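Local atomic coordinates of extracellular solute-binding protein, family 1 (PDB entry 6FTH), a protein that probably serves as the extracellular solute-binding component of an ABC transporter, capturing human milk oligosaccharides for uptake by a gut bifidobacterium. Residues Trp161-Leu167 against Ala182-Pro188; Pro188-Gly192 against Lys288-Thr292; Glu177-Lys181 against Lys260-Leu266. All coordinates share one frame; numbering follows the deposited sequence.

Interaction 1. Residues Trp161-Leu167 against Ala182-Pro188; sequences WLDKLGL and AFKTEDP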
ATOM      1  N   TRP A 161      -3.467  -5.735 -28.134  1.00 15.36           N
ATOM      2  CA  TRP A 161      -4.489  -6.722 -28.478  1.00 15.70           C
ATOM      3  C   TRP A 161      -5.807  -6.056 -28.855  1.00 16.75           C
ATOM      4  O   TRP A 161      -6.461  -6.456 -29.829  1.00 15.95           O
ATOM      5  CB  TRP A 161      -4.703  -7.665 -27.308  1.00 13.28           C
ATOM      6  CG  TRP A 161      -3.608  -8.625 -26.987  1.00 13.79           C
ATOM      7  CD1 TRP A 161      -2.367  -8.728 -27.582  1.00 14.80           C
ATOM      8  CD2 TRP A 161      -3.662  -9.668 -26.009  1.00 14.92           C
ATOM      9  NE1 TRP A 161      -1.667  -9.754 -27.017  1.00 16.41           N
ATOM     10  CE2 TRP A 161      -2.428 -10.352 -26.051  1.00 16.37           C
ATOM     11  CE3 TRP A 161      -4.632 -10.080 -25.096  1.00 14.29           C
ATOM     12  CZ2 TRP A 161      -2.138 -11.422 -25.215  1.00 16.61           C
ATOM     13  CZ3 TRP A 161      -4.356 -11.147 -24.265  1.00 15.69           C
ATOM     14  CH2 TRP A 161      -3.114 -11.811 -24.326  1.00 14.64           C
ATOM     15  N   LEU A 162      -6.248  -5.057 -28.080  1.00 14.07           N
ATOM     16  CA  LEU A 162      -7.469  -4.356 -28.436  1.00 14.57           C
ATOM     17  C   LEU A 162      -7.366  -3.807 -29.850  1.00 16.21           C
ATOM     18  O   LEU A 162      -8.298  -3.936 -30.649  1.00 16.32           O
ATOM     19  CB  LEU A 162      -7.728  -3.195 -27.476  1.00 16.11           C
ATOM     20  CG  LEU A 162      -8.061  -3.575 -26.015  1.00 15.51           C
ATOM     21  CD1 LEU A 162      -8.152  -2.284 -25.213  1.00 14.75           C
ATOM     22  CD2 LEU A 162      -9.330  -4.372 -25.882  1.00 16.28           C
ATOM     23  N   ASP A 163      -6.226  -3.193 -30.166  1.00 17.11           N
ATOM     24  CA  ASP A 163      -6.040  -2.546 -31.462  1.00 16.60           C
ATOM     25  C   ASP A 163      -6.054  -3.566 -32.593  1.00 17.40           C
ATOM     26  O   ASP A 163      -6.705  -3.354 -33.627  1.00 19.32           O
ATOM     27  CB  ASP A 163      -4.710  -1.795 -31.471  1.00 19.38           C
ATOM     28  CG  ASP A 163      -4.750  -0.496 -30.663  1.00 18.91           C
ATOM     29  OD1 ASP A 163      -5.835  -0.067 -30.241  1.00 21.90           O
ATOM     30  OD2 ASP A 163      -3.663   0.087 -30.473  1.00 23.29           O
ATOM     31  N   LYS A 164      -5.337  -4.674 -32.411  1.00 17.72           N
ATOM     32  CA  LYS A 164      -5.265  -5.726 -33.426  1.00 17.72           C
ATOM     33  C   LYS A 164      -6.626  -6.342 -33.708  1.00 23.00           C
ATOM     34  O   LYS A 164      -6.904  -6.740 -34.847  1.00 20.56           O
ATOM     35  CB  LYS A 164      -4.283  -6.810 -32.979  1.00 22.19           C
ATOM     36  CG  LYS A 164      -2.817  -6.389 -33.180  1.00 30.79           C
ATOM     37  CD  LYS A 164      -1.817  -7.496 -32.862  1.00 30.92           C
ATOM     38  CE  LYS A 164      -0.395  -7.024 -33.173  1.00 31.90           C
ATOM     39  NZ  LYS A 164       0.622  -8.042 -32.829  1.00 40.90           N
ATOM     40  N   LEU A 165      -7.486  -6.427 -32.699  1.00 18.00           N
ATOM     41  CA  LEU A 165      -8.796  -7.048 -32.857  1.00 17.30           C
ATOM     42  C   LEU A 165      -9.893  -6.056 -33.185  1.00 16.91           C
ATOM     43  O   LEU A 165     -11.035  -6.464 -33.406  1.00 20.90           O
ATOM     44  CB  LEU A 165      -9.168  -7.814 -31.581  1.00 18.61           C
ATOM     45  CG  LEU A 165      -8.216  -8.941 -31.191  1.00 20.08           C
ATOM     46  CD1 LEU A 165      -8.739  -9.637 -29.935  1.00 19.13           C
ATOM     47  CD2 LEU A 165      -8.061  -9.928 -32.352  1.00 21.26           C
ATOM     48  N   GLY A 166      -9.585  -4.767 -33.229  1.00 16.08           N
ATOM     49  CA  GLY A 166     -10.601  -3.776 -33.518  1.00 14.91           C
ATOM     50  C   GLY A 166     -11.616  -3.620 -32.401  1.00 14.96           C
ATOM     51  O   GLY A 166     -12.823  -3.513 -32.661  1.00 17.31           O
ATOM     52  N   LEU A 167     -11.138  -3.591 -31.161  1.00 17.53           N
ATOM     53  CA  LEU A 167     -11.942  -3.414 -29.963  1.00 16.21           C
ATOM     54  C   LEU A 167     -11.610  -2.088 -29.292  1.00 17.93           C
ATOM     55  O   LEU A 167     -10.465  -1.637 -29.302  1.00 18.85           O
ATOM     56  CB  LEU A 167     -11.648  -4.527 -28.974  1.00 16.61           C
ATOM     57  CG  LEU A 167     -11.960  -5.935 -29.476  1.00 18.44           C
ATOM     58  CD1 LEU A 167     -11.286  -6.946 -28.581  1.00 18.69           C
ATOM     59  CD2 LEU A 167     -13.434  -6.168 -29.517  1.00 19.55           C
ATOM     60  N   ALA A 182     -13.021 -12.324 -26.826  1.00 14.57           N
ATOM     61  CA  ALA A 182     -12.196 -12.128 -28.010  1.00 15.37           C
ATOM     62  C   ALA A 182     -10.744 -12.476 -27.735  1.00 17.23           C
ATOM     63  O   ALA A 182     -10.083 -13.139 -28.550  1.00 16.34           O
ATOM     64  CB  ALA A 182     -12.321 -10.679 -28.465  1.00 16.84           C
ATOM     65  N   PHE A 183     -10.220 -12.052 -26.585  1.00 14.85           N
ATOM     66  CA  PHE A 183      -8.864 -12.425 -26.202  1.00 14.79           C
ATOM     67  C   PHE A 183      -8.726 -13.933 -26.128  1.00 18.05           C
ATOM     68  O   PHE A 183      -7.688 -14.494 -26.511  1.00 17.05           O
ATOM     69  CB  PHE A 183      -8.502 -11.821 -24.834  1.00 14.46           C
ATOM     70  CG  PHE A 183      -8.283 -10.312 -24.826  1.00 15.74           C
ATOM     71  CD1 PHE A 183      -8.259  -9.541 -25.983  1.00 16.61           C
ATOM     72  CD2 PHE A 183      -8.076  -9.678 -23.615  1.00 14.93           C
ATOM     73  CE1 PHE A 183      -8.028  -8.164 -25.905  1.00 15.81           C
ATOM     74  CE2 PHE A 183      -7.848  -8.331 -23.529  1.00 13.66           C
ATOM     75  CZ  PHE A 183      -7.829  -7.562 -24.666  1.00 15.78           C
ATOM     76  N   LYS A 184      -9.766 -14.613 -25.641  1.00 16.70           N
ATOM     77  CA  LYS A 184      -9.667 -16.047 -25.448  1.00 18.13           C
ATOM     78  C   LYS A 184      -9.580 -16.767 -26.784  1.00 18.31           C
ATOM     79  O   LYS A 184      -8.795 -17.707 -26.927  1.00 21.65           O
ATOM     80  CB  LYS A 184     -10.854 -16.555 -24.629  1.00 17.15           C
ATOM     81  CG  LYS A 184     -10.750 -18.048 -24.316  1.00 18.76           C
ATOM     82  CD  LYS A 184     -11.892 -18.579 -23.506  1.00 27.68           C
ATOM     83  CE  LYS A 184     -11.665 -20.062 -23.106  1.00 31.54           C
ATOM     84  NZ  LYS A 184     -10.374 -20.342 -22.362  1.00 32.19           N
ATOM     85  N   THR A 185     -10.337 -16.317 -27.788  1.00 17.16           N
ATOM     86  CA  THR A 185     -10.548 -17.137 -28.978  1.00 19.08           C
ATOM     87  C   THR A 185      -9.865 -16.630 -30.234  1.00 22.93           C
ATOM     88  O   THR A 185      -9.757 -17.393 -31.198  1.00 21.11           O
ATOM     89  CB  THR A 185     -12.043 -17.273 -29.295  1.00 18.90           C
ATOM     90  OG1 THR A 185     -12.634 -15.989 -29.513  1.00 22.32           O
ATOM     91  CG2 THR A 185     -12.762 -17.971 -28.144  1.00 23.52           C
ATOM     92  N   GLU A 186      -9.425 -15.370 -30.266  1.00 19.18           N
ATOM     93  CA  GLU A 186      -8.928 -14.759 -31.488  1.00 18.74           C
ATOM     94  C   GLU A 186      -7.396 -14.650 -31.545  1.00 15.32           C
ATOM     95  O   GLU A 186      -6.881 -13.953 -32.416  1.00 19.05           O
ATOM     96  CB  GLU A 186      -9.600 -13.391 -31.709  1.00 17.78           C
ATOM     97  CG  GLU A 186     -11.142 -13.507 -31.746  1.00 20.16           C
ATOM     98  CD  GLU A 186     -11.860 -12.194 -31.887  1.00 32.72           C
ATOM     99  OE1 GLU A 186     -11.199 -11.167 -32.159  1.00 32.31           O
ATOM    100  OE2 GLU A 186     -13.105 -12.184 -31.731  1.00 38.82           O
ATOM    101  N   ASP A 187      -6.661 -15.352 -30.688  1.00 16.96           N
ATOM    102  CA  ASP A 187      -5.210 -15.453 -30.801  1.00 18.18           C
ATOM    103  C   ASP A 187      -4.546 -14.084 -30.965  1.00 15.23           C
ATOM    104  O   ASP A 187      -3.747 -13.877 -31.889  1.00 16.10           O
ATOM    105  CB  ASP A 187      -4.840 -16.357 -31.971  1.00 18.86           C
ATOM    106  CG  ASP A 187      -3.377 -16.746 -31.966  1.00 19.73           C
ATOM    107  OD1 ASP A 187      -2.786 -16.826 -30.874  1.00 19.08           O
ATOM    108  OD2 ASP A 187      -2.804 -16.970 -33.062  1.00 18.27           O
ATOM    109  N   PRO A 188      -4.829 -13.125 -30.086  1.00 16.19           N
ATOM    110  CA  PRO A 188      -4.263 -11.787 -30.290  1.00 16.09           C
ATOM    111  C   PRO A 188      -2.752 -11.758 -30.269  1.00 16.44           C
ATOM    112  O   PRO A 188      -2.163 -10.861 -30.874  1.00 18.66           O
ATOM    113  CB  PRO A 188      -4.877 -10.959 -29.148  1.00 16.07           C
ATOM    114  CG  PRO A 188      -5.241 -11.971 -28.097  1.00 15.92           C
ATOM    115  CD  PRO A 188      -5.722 -13.157 -28.915  1.00 18.31           C
TER
HETATM  116  O   HOH W   1      -0.261  -8.846 -30.533  1.00 34.17           O
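The indole of W161 is met from two directions, over a face by P188 and at an edge by F183. P188 lays its ring carbons on the indole, CB lying 3.6 Å from the centroid of the five-membered ring and 17° off its normal: a CH-pi contact. The benzo edge of the same indole points into the phenyl face of F183, with CE3 above the centre of that ring. The six-membered rings are 5.0 Å apart between centroids and their planes stand at 78°, which makes a T-shaped (edge-to-face) pair. With chi1 of W161 at -70°, CG lies beside the backbone N and the indole is thrown across to the 182-188 segment. Leucines finish the tight part. L162 CD2 reaches F183 CZ at 3.7 Å, L165 CD1 meets the rim of F183 near its plane, and L167 CD1, just past the Schellman motif that ends helix 159-165, touches A182 CB at 3.9 Å. F183 and L162 also both touch I157 of strand 154-158.

The outer side is looser and polar. E186, past the end of its helix, brings OE1 to 3.4 Å from L165 CD2, a van der Waals touch. K164 is extended beyond CG, and a water joins its NZ (2.6 Å) to P188 O (2.8 Å); no direct hydrogen bond links the segments. Helix 159-165 thus packs on the C-terminal turn of helix 173-185 and on the loop that follows it, beside a mixed sheet in an alpha/beta lobe, as in solute-binding proteins of this family.

Interaction 2. Residues Pro188-Gly192 against Lys288-Thr292; sequences PNGNG and KTAKT
N189 reaches A290 through a chi1 of 73°, which sets CG between the backbone N and the carbonyl carbon and folds the amide back over its own loop, while T289 carries its methyl CG2 anti to the backbone N, facing that amide. The link across is a single hydrogen bond: N189 ND2 donates to A290 O over 2.9 Å, at 174° about the hydrogen. The acceptor lies in the amide plane and the donor approaches almost in line with the carbonyl, so the bond is close to straight at both ends. The methyl T289 CG2 lies 3.4 Å from N189 ND2, a van der Waals touch on the amide.

The amide oxygen turns to its own loop: N189 OD1 accepts from N191 N at 3.3 Å, the donor tilted 28° from the carbonyl plane. This Asx turn ties the side chain to the loop and restricts its rotation. N189 ND2 has a second acceptor in D195 OD2, which also forms a salt bridge with K291 NZ, so one carboxylate steadies both sides of the junction. W161 of helix 159-165 packs on N189 and A290 alike, and the 288-292 segment leads into strand 292-297. The loop sequence, with polar D187, N189, N191 and D195 and with glycines G190 and G192, resembles the EF-hand-like calcium loop of alginate-binding relatives. N189 joins two loops of the same chain, pinning an Asx turn to the entry of a strand.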
ATOM      1  N   PRO A 188      -4.829 -13.125 -30.086  1.00 16.19           N
ATOM      2  CA  PRO A 188      -4.263 -11.787 -30.290  1.00 16.09           C
ATOM      3  C   PRO A 188      -2.752 -11.758 -30.269  1.00 16.44           C
ATOM      4  O   PRO A 188      -2.163 -10.861 -30.874  1.00 18.66           O
ATOM      5  CB  PRO A 188      -4.877 -10.959 -29.148  1.00 16.07           C
ATOM      6  CG  PRO A 188      -5.241 -11.971 -28.097  1.00 15.92           C
ATOM      7  CD  PRO A 188      -5.722 -13.157 -28.915  1.00 18.31           C
ATOM      8  N   ASN A 189      -2.085 -12.696 -29.598  1.00 15.61           N
ATOM      9  CA  ASN A 189      -0.625 -12.680 -29.609  1.00 16.72           C
ATOM     10  C   ASN A 189      -0.023 -13.385 -30.817  1.00 19.20           C
ATOM     11  O   ASN A 189       1.207 -13.401 -30.942  1.00 18.70           O
ATOM     12  CB  ASN A 189      -0.009 -13.165 -28.282  1.00 17.75           C
ATOM     13  CG  ASN A 189      -0.110 -14.676 -28.053  1.00 18.82           C
ATOM     14  OD1 ASN A 189      -0.390 -15.449 -28.970  1.00 16.70           O
ATOM     15  ND2 ASN A 189       0.179 -15.096 -26.828  1.00 17.36           N
ATOM     16  N   GLY A 190      -0.856 -13.962 -31.683  1.00 18.53           N
ATOM     17  CA  GLY A 190      -0.432 -14.393 -33.004  1.00 19.02           C
ATOM     18  C   GLY A 190       0.321 -15.701 -33.077  1.00 21.27           C
ATOM     19  O   GLY A 190       0.830 -16.034 -34.152  1.00 22.13           O
ATOM     20  N   ASN A 191       0.425 -16.458 -32.001  1.00 18.91           N
ATOM     21  CA  ASN A 191       1.278 -17.636 -32.054  1.00 17.14           C
ATOM     22  C   ASN A 191       0.531 -18.909 -32.433  1.00 17.03           C
ATOM     23  O   ASN A 191       1.154 -19.984 -32.466  1.00 18.49           O
ATOM     24  CB  ASN A 191       2.065 -17.818 -30.757  1.00 18.58           C
ATOM     25  CG  ASN A 191       1.178 -18.076 -29.557  1.00 17.12           C
ATOM     26  OD1 ASN A 191      -0.029 -18.306 -29.685  1.00 17.35           O
ATOM     27  ND2 ASN A 191       1.783 -18.055 -28.384  1.00 19.50           N
ATOM     28  N   GLY A 192      -0.758 -18.808 -32.734  1.00 17.53           N
ATOM     29  CA  GLY A 192      -1.595 -19.952 -33.038  1.00 19.28           C
ATOM     30  C   GLY A 192      -2.095 -20.745 -31.850  1.00 18.64           C
ATOM     31  O   GLY A 192      -3.036 -21.535 -32.006  1.00 19.46           O
ATOM     32  N   LYS A 288       8.775 -11.590 -24.391  1.00 26.34           N
ATOM     33  CA  LYS A 288       8.593 -11.444 -25.828  1.00 29.48           C
ATOM     34  C   LYS A 288       7.156 -11.690 -26.252  1.00 24.49           C
ATOM     35  O   LYS A 288       6.600 -10.909 -27.032  1.00 25.80           O
ATOM     36  CB  LYS A 288       9.538 -12.428 -26.545  1.00 34.62           C
ATOM     37  CG  LYS A 288       9.535 -12.341 -28.063  1.00 40.63           C
ATOM     38  CD  LYS A 288      10.458 -13.409 -28.668  1.00 45.58           C
ATOM     39  CE  LYS A 288      10.275 -13.552 -30.179  1.00 49.33           C
ATOM     40  NZ  LYS A 288      11.193 -14.588 -30.759  1.00 52.58           N
ATOM     41  N   THR A 289       6.527 -12.754 -25.749  1.00 25.61           N
ATOM     42  CA  THR A 289       5.147 -13.087 -26.089  1.00 25.74           C
ATOM     43  C   THR A 289       4.254 -12.742 -24.900  1.00 16.94           C
ATOM     44  O   THR A 289       4.368 -13.358 -23.834  1.00 21.16           O
ATOM     45  CB  THR A 289       5.039 -14.575 -26.419  1.00 28.73           C
ATOM     46  OG1 THR A 289       5.898 -14.880 -27.521  1.00 31.76           O
ATOM     47  CG2 THR A 289       3.609 -14.948 -26.796  1.00 27.43           C
ATOM     48  N   ALA A 290       3.377 -11.763 -25.087  1.00 20.67           N
ATOM     49  CA  ALA A 290       2.415 -11.426 -24.047  1.00 18.60           C
ATOM     50  C   ALA A 290       1.415 -12.559 -23.880  1.00 19.24           C
ATOM     51  O   ALA A 290       0.972 -13.159 -24.862  1.00 18.35           O
ATOM     52  CB  ALA A 290       1.667 -10.157 -24.438  1.00 18.29           C
ATOM     53  N   LYS A 291       1.025 -12.818 -22.630  1.00 17.44           N
ATOM     54  CA  LYS A 291       0.081 -13.881 -22.300  1.00 15.45           C
ATOM     55  C   LYS A 291      -1.232 -13.395 -21.712  1.00 15.75           C
ATOM     56  O   LYS A 291      -2.257 -14.040 -21.934  1.00 16.75           O
ATOM     57  CB  LYS A 291       0.698 -14.865 -21.300  1.00 21.24           C
ATOM     58  CG  LYS A 291       1.982 -15.514 -21.772  1.00 34.84           C
ATOM     59  CD  LYS A 291       1.730 -16.605 -22.802  1.00 29.81           C
ATOM     60  CE  LYS A 291       3.042 -17.269 -23.180  1.00 33.91           C
ATOM     61  NZ  LYS A 291       2.850 -18.395 -24.151  1.00 37.96           N
ATOM     62  N   THR A 292      -1.244 -12.280 -20.979  1.00 16.86           N
ATOM     63  CA  THR A 292      -2.419 -11.879 -20.208  1.00 14.56           C
ATOM     64  C   THR A 292      -3.072 -10.626 -20.780  1.00 12.41           C
ATOM     65  O   THR A 292      -2.399  -9.645 -21.103  1.00 15.23           O
ATOM     66  CB  THR A 292      -1.999 -11.639 -18.770  1.00 16.10           C
ATOM     67  OG1 THR A 292      -1.425 -12.839 -18.234  1.00 17.97           O
ATOM     68  CG2 THR A 292      -3.201 -11.234 -17.907  1.00 15.89           C
TER

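Interaction 3. Residues Glu177-Lys181 against Lys260-Leu266; sequences ENVLK and KLISEGL
E177, L266 and L180 bury the most surface, E177 in a charged layer and the two leucines in an apolar one. The CG of E177 stands anti to the backbone N (chi1 -176°) and the chain continues extended, which carries the carboxylate across to helix 249-263. There K260 NZ binds E177 OE1 at 2.8 Å through the syn lone pair, a salt bridge. The second oxygen is crowded: E177 OE2 lies 2.5 Å from E264 OE1, with the carboxylate planes 46° apart, and one of the two acids is probably protonated. K181, one turn along from E177, helps hold both acids. Its NZ makes weak bonds to E177 OE2 (3.2 Å) and E264 OE2 (3.5 Å), each part of a salt bridge. With an alanine here instead of E177, K260 would probably lose its carboxylate mate, and a gap is likely to open beside L261, whose CD2 packs on the glutamate CG.

Next to the charged layer, L180 CD1 meets L261 CD1 at 3.9 Å. L266 spreads its two methyls over helix 173-185, CD1 coming 4.1 Å from L180 CB and 4.0 Å from K181 CG, while CD2 rests 3.7 Å from L180 O. L266 is brought there by a Schellman motif, G265 taking the positive phi and L266 N bonding back to L261 O; its backbone also pairs with M199 of strand 197-199. L180 touches that strand too. The result is helix packing at the Schellman-capped C-terminal end of helix 249-263, a leucine core flanked by a four-residue salt-bridge network.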
ATOM      1  N   GLU A 177     -16.580  -8.369 -20.624  1.00 14.14           N
ATOM      2  CA  GLU A 177     -16.747  -9.781 -20.931  1.00 15.48           C
ATOM      3  C   GLU A 177     -16.546 -10.031 -22.423  1.00 13.57           C
ATOM      4  O   GLU A 177     -15.859 -10.992 -22.819  1.00 15.78           O
ATOM      5  CB  GLU A 177     -18.127 -10.257 -20.461  1.00 15.05           C
ATOM      6  CG  GLU A 177     -18.327 -11.725 -20.665  1.00 16.84           C
ATOM      7  CD  GLU A 177     -19.705 -12.208 -20.260  1.00 23.43           C
ATOM      8  OE1 GLU A 177     -20.585 -11.381 -19.926  1.00 23.47           O
ATOM      9  OE2 GLU A 177     -19.899 -13.440 -20.269  1.00 21.67           O
ATOM     10  N   ASN A 178     -17.092  -9.156 -23.267  1.00 13.72           N
ATOM     11  CA  ASN A 178     -16.943  -9.340 -24.712  1.00 15.73           C
ATOM     12  C   ASN A 178     -15.482  -9.268 -25.130  1.00 16.59           C
ATOM     13  O   ASN A 178     -15.015 -10.085 -25.941  1.00 15.99           O
ATOM     14  CB  ASN A 178     -17.772  -8.296 -25.449  1.00 17.23           C
ATOM     15  CG  ASN A 178     -17.661  -8.416 -26.955  1.00 29.72           C
ATOM     16  OD1 ASN A 178     -18.119  -9.403 -27.546  1.00 34.18           O
ATOM     17  ND2 ASN A 178     -17.068  -7.403 -27.591  1.00 28.69           N
ATOM     18  N   VAL A 179     -14.737  -8.296 -24.591  1.00 14.56           N
ATOM     19  CA  VAL A 179     -13.307  -8.193 -24.880  1.00 13.78           C
ATOM     20  C   VAL A 179     -12.570  -9.455 -24.453  1.00 14.81           C
ATOM     21  O   VAL A 179     -11.701  -9.973 -25.178  1.00 15.68           O
ATOM     22  CB  VAL A 179     -12.727  -6.946 -24.177  1.00 14.38           C
ATOM     23  CG1 VAL A 179     -11.218  -7.011 -24.121  1.00 17.07           C
ATOM     24  CG2 VAL A 179     -13.224  -5.679 -24.852  1.00 16.03           C
ATOM     25  N   LEU A 180     -12.887  -9.974 -23.263  1.00 15.00           N
ATOM     26  CA  LEU A 180     -12.172 -11.135 -22.768  1.00 12.27           C
ATOM     27  C   LEU A 180     -12.450 -12.360 -23.629  1.00 13.82           C
ATOM     28  O   LEU A 180     -11.546 -13.168 -23.853  1.00 14.96           O
ATOM     29  CB  LEU A 180     -12.560 -11.403 -21.316  1.00 13.95           C
ATOM     30  CG  LEU A 180     -12.156 -10.319 -20.295  1.00 14.15           C
ATOM     31  CD1 LEU A 180     -12.640 -10.723 -18.950  1.00 15.51           C
ATOM     32  CD2 LEU A 180     -10.657 -10.104 -20.271  1.00 13.32           C
ATOM     33  N   LYS A 181     -13.692 -12.522 -24.112  1.00 14.62           N
ATOM     34  CA  LYS A 181     -13.996 -13.630 -25.020  1.00 13.87           C
ATOM     35  C   LYS A 181     -13.177 -13.532 -26.297  1.00 16.87           C
ATOM     36  O   LYS A 181     -12.707 -14.549 -26.824  1.00 17.03           O
ATOM     37  CB  LYS A 181     -15.487 -13.655 -25.353  1.00 14.84           C
ATOM     38  CG  LYS A 181     -16.371 -14.070 -24.167  1.00 16.47           C
ATOM     39  CD  LYS A 181     -17.861 -14.020 -24.445  1.00 19.60           C
ATOM     40  CE  LYS A 181     -18.655 -14.514 -23.221  1.00 22.10           C
ATOM     41  NZ  LYS A 181     -20.140 -14.290 -23.388  1.00 30.32           N
ATOM     42  N   LYS A 260     -19.066 -16.038 -13.524  1.00 15.43           N
ATOM     43  CA  LYS A 260     -19.409 -16.121 -14.932  1.00 17.20           C
ATOM     44  C   LYS A 260     -18.145 -16.169 -15.776  1.00 20.51           C
ATOM     45  O   LYS A 260     -17.978 -17.055 -16.621  1.00 18.02           O
ATOM     46  CB  LYS A 260     -20.288 -14.932 -15.326  1.00 16.91           C
ATOM     47  CG  LYS A 260     -20.791 -15.009 -16.778  1.00 21.74           C
ATOM     48  CD  LYS A 260     -21.604 -13.787 -17.188  1.00 24.05           C
ATOM     49  CE  LYS A 260     -22.310 -14.041 -18.534  1.00 31.56           C
ATOM     50  NZ  LYS A 260     -22.883 -12.807 -19.139  1.00 37.02           N
ATOM     51  N   LEU A 261     -17.219 -15.246 -15.524  1.00 15.00           N
ATOM     52  CA  LEU A 261     -15.967 -15.217 -16.268  1.00 15.80           C
ATOM     53  C   LEU A 261     -15.199 -16.524 -16.114  1.00 17.36           C
ATOM     54  O   LEU A 261     -14.693 -17.078 -17.100  1.00 16.72           O
ATOM     55  CB  LEU A 261     -15.103 -14.057 -15.790  1.00 13.87           C
ATOM     56  CG  LEU A 261     -15.643 -12.633 -15.995  1.00 17.30           C
ATOM     57  CD1 LEU A 261     -14.552 -11.573 -15.702  1.00 14.69           C
ATOM     58  CD2 LEU A 261     -16.234 -12.397 -17.355  1.00 19.48           C
ATOM     59  N   ILE A 262     -15.055 -16.999 -14.873  1.00 15.45           N
ATOM     60  CA  ILE A 262     -14.336 -18.246 -14.610  1.00 16.21           C
ATOM     61  C   ILE A 262     -15.002 -19.409 -15.330  1.00 20.63           C
ATOM     62  O   ILE A 262     -14.328 -20.238 -15.959  1.00 19.75           O
ATOM     63  CB  ILE A 262     -14.221 -18.483 -13.088  1.00 18.07           C
ATOM     64  CG1 ILE A 262     -13.235 -17.499 -12.471  1.00 18.38           C
ATOM     65  CG2 ILE A 262     -13.745 -19.917 -12.781  1.00 20.38           C
ATOM     66  CD1 ILE A 262     -13.339 -17.386 -10.959  1.00 15.17           C
ATOM     67  N   SER A 263     -16.330 -19.481 -15.271  1.00 17.64           N
ATOM     68  CA  SER A 263     -17.056 -20.583 -15.892  1.00 20.36           C
ATOM     69  C   SER A 263     -16.916 -20.571 -17.412  1.00 23.89           C
ATOM     70  O   SER A 263     -17.057 -21.622 -18.052  1.00 21.70           O
ATOM     71  CB  SER A 263     -18.530 -20.520 -15.475  1.00 21.82           C
ATOM     72  OG  SER A 263     -19.247 -19.537 -16.199  1.00 24.67           O
ATOM     73  N   GLU A 264     -16.612 -19.411 -17.991  1.00 19.21           N
ATOM     74  CA  GLU A 264     -16.396 -19.245 -19.418  1.00 20.27           C
ATOM     75  C   GLU A 264     -14.935 -19.403 -19.817  1.00 18.12           C
ATOM     76  O   GLU A 264     -14.603 -19.186 -20.987  1.00 21.56           O
ATOM     77  CB  GLU A 264     -16.951 -17.881 -19.866  1.00 19.46           C
ATOM     78  CG  GLU A 264     -18.474 -17.802 -19.752  1.00 19.29           C
ATOM     79  CD  GLU A 264     -19.069 -16.468 -20.139  1.00 24.11           C
ATOM     80  OE1 GLU A 264     -18.474 -15.396 -19.863  1.00 20.52           O
ATOM     81  OE2 GLU A 264     -20.169 -16.476 -20.711  1.00 25.60           O
ATOM     82  N   GLY A 265     -14.056 -19.790 -18.894  1.00 17.18           N
ATOM     83  CA  GLY A 265     -12.662 -19.948 -19.226  1.00 18.47           C
ATOM     84  C   GLY A 265     -11.929 -18.652 -19.459  1.00 19.28           C
ATOM     85  O   GLY A 265     -10.893 -18.647 -20.140  1.00 21.04           O
ATOM     86  N   LEU A 266     -12.427 -17.536 -18.917  1.00 17.43           N
ATOM     87  CA  LEU A 266     -11.793 -16.243 -19.137  1.00 15.54           C
ATOM     88  C   LEU A 266     -10.809 -15.856 -18.043  1.00 17.65           C
ATOM     89  O   LEU A 266     -10.060 -14.884 -18.216  1.00 15.90           O
ATOM     90  CB  LEU A 266     -12.861 -15.176 -19.295  1.00 14.25           C
ATOM     91  CG  LEU A 266     -13.934 -15.497 -20.348  1.00 15.00           C
ATOM     92  CD1 LEU A 266     -15.063 -14.495 -20.377  1.00 16.88           C
ATOM     93  CD2 LEU A 266     -13.322 -15.602 -21.750  1.00 16.89           C
TER

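All three contacts sit on one side of the chain's centre, about 30 Å from it. Interactions 1 and 3 both use helix 173-185, which meets helix 159-165 in the one and helix 249-263 in the other; their centres are 13 Å apart, and a probable hydrogen bond from K184 NZ to G265 O joins them. Interactions 1 and 2 share P188, lie 10 Å apart between centres and succeed each other along the chain. Interaction 3 alternates in sequence with each of them and is 18 Å from interaction 2 between centres. Together they gather helices and loops around the sheet containing strands 154-158, 197-199 and 292-297, knitting sequence-distant segments into one lobe.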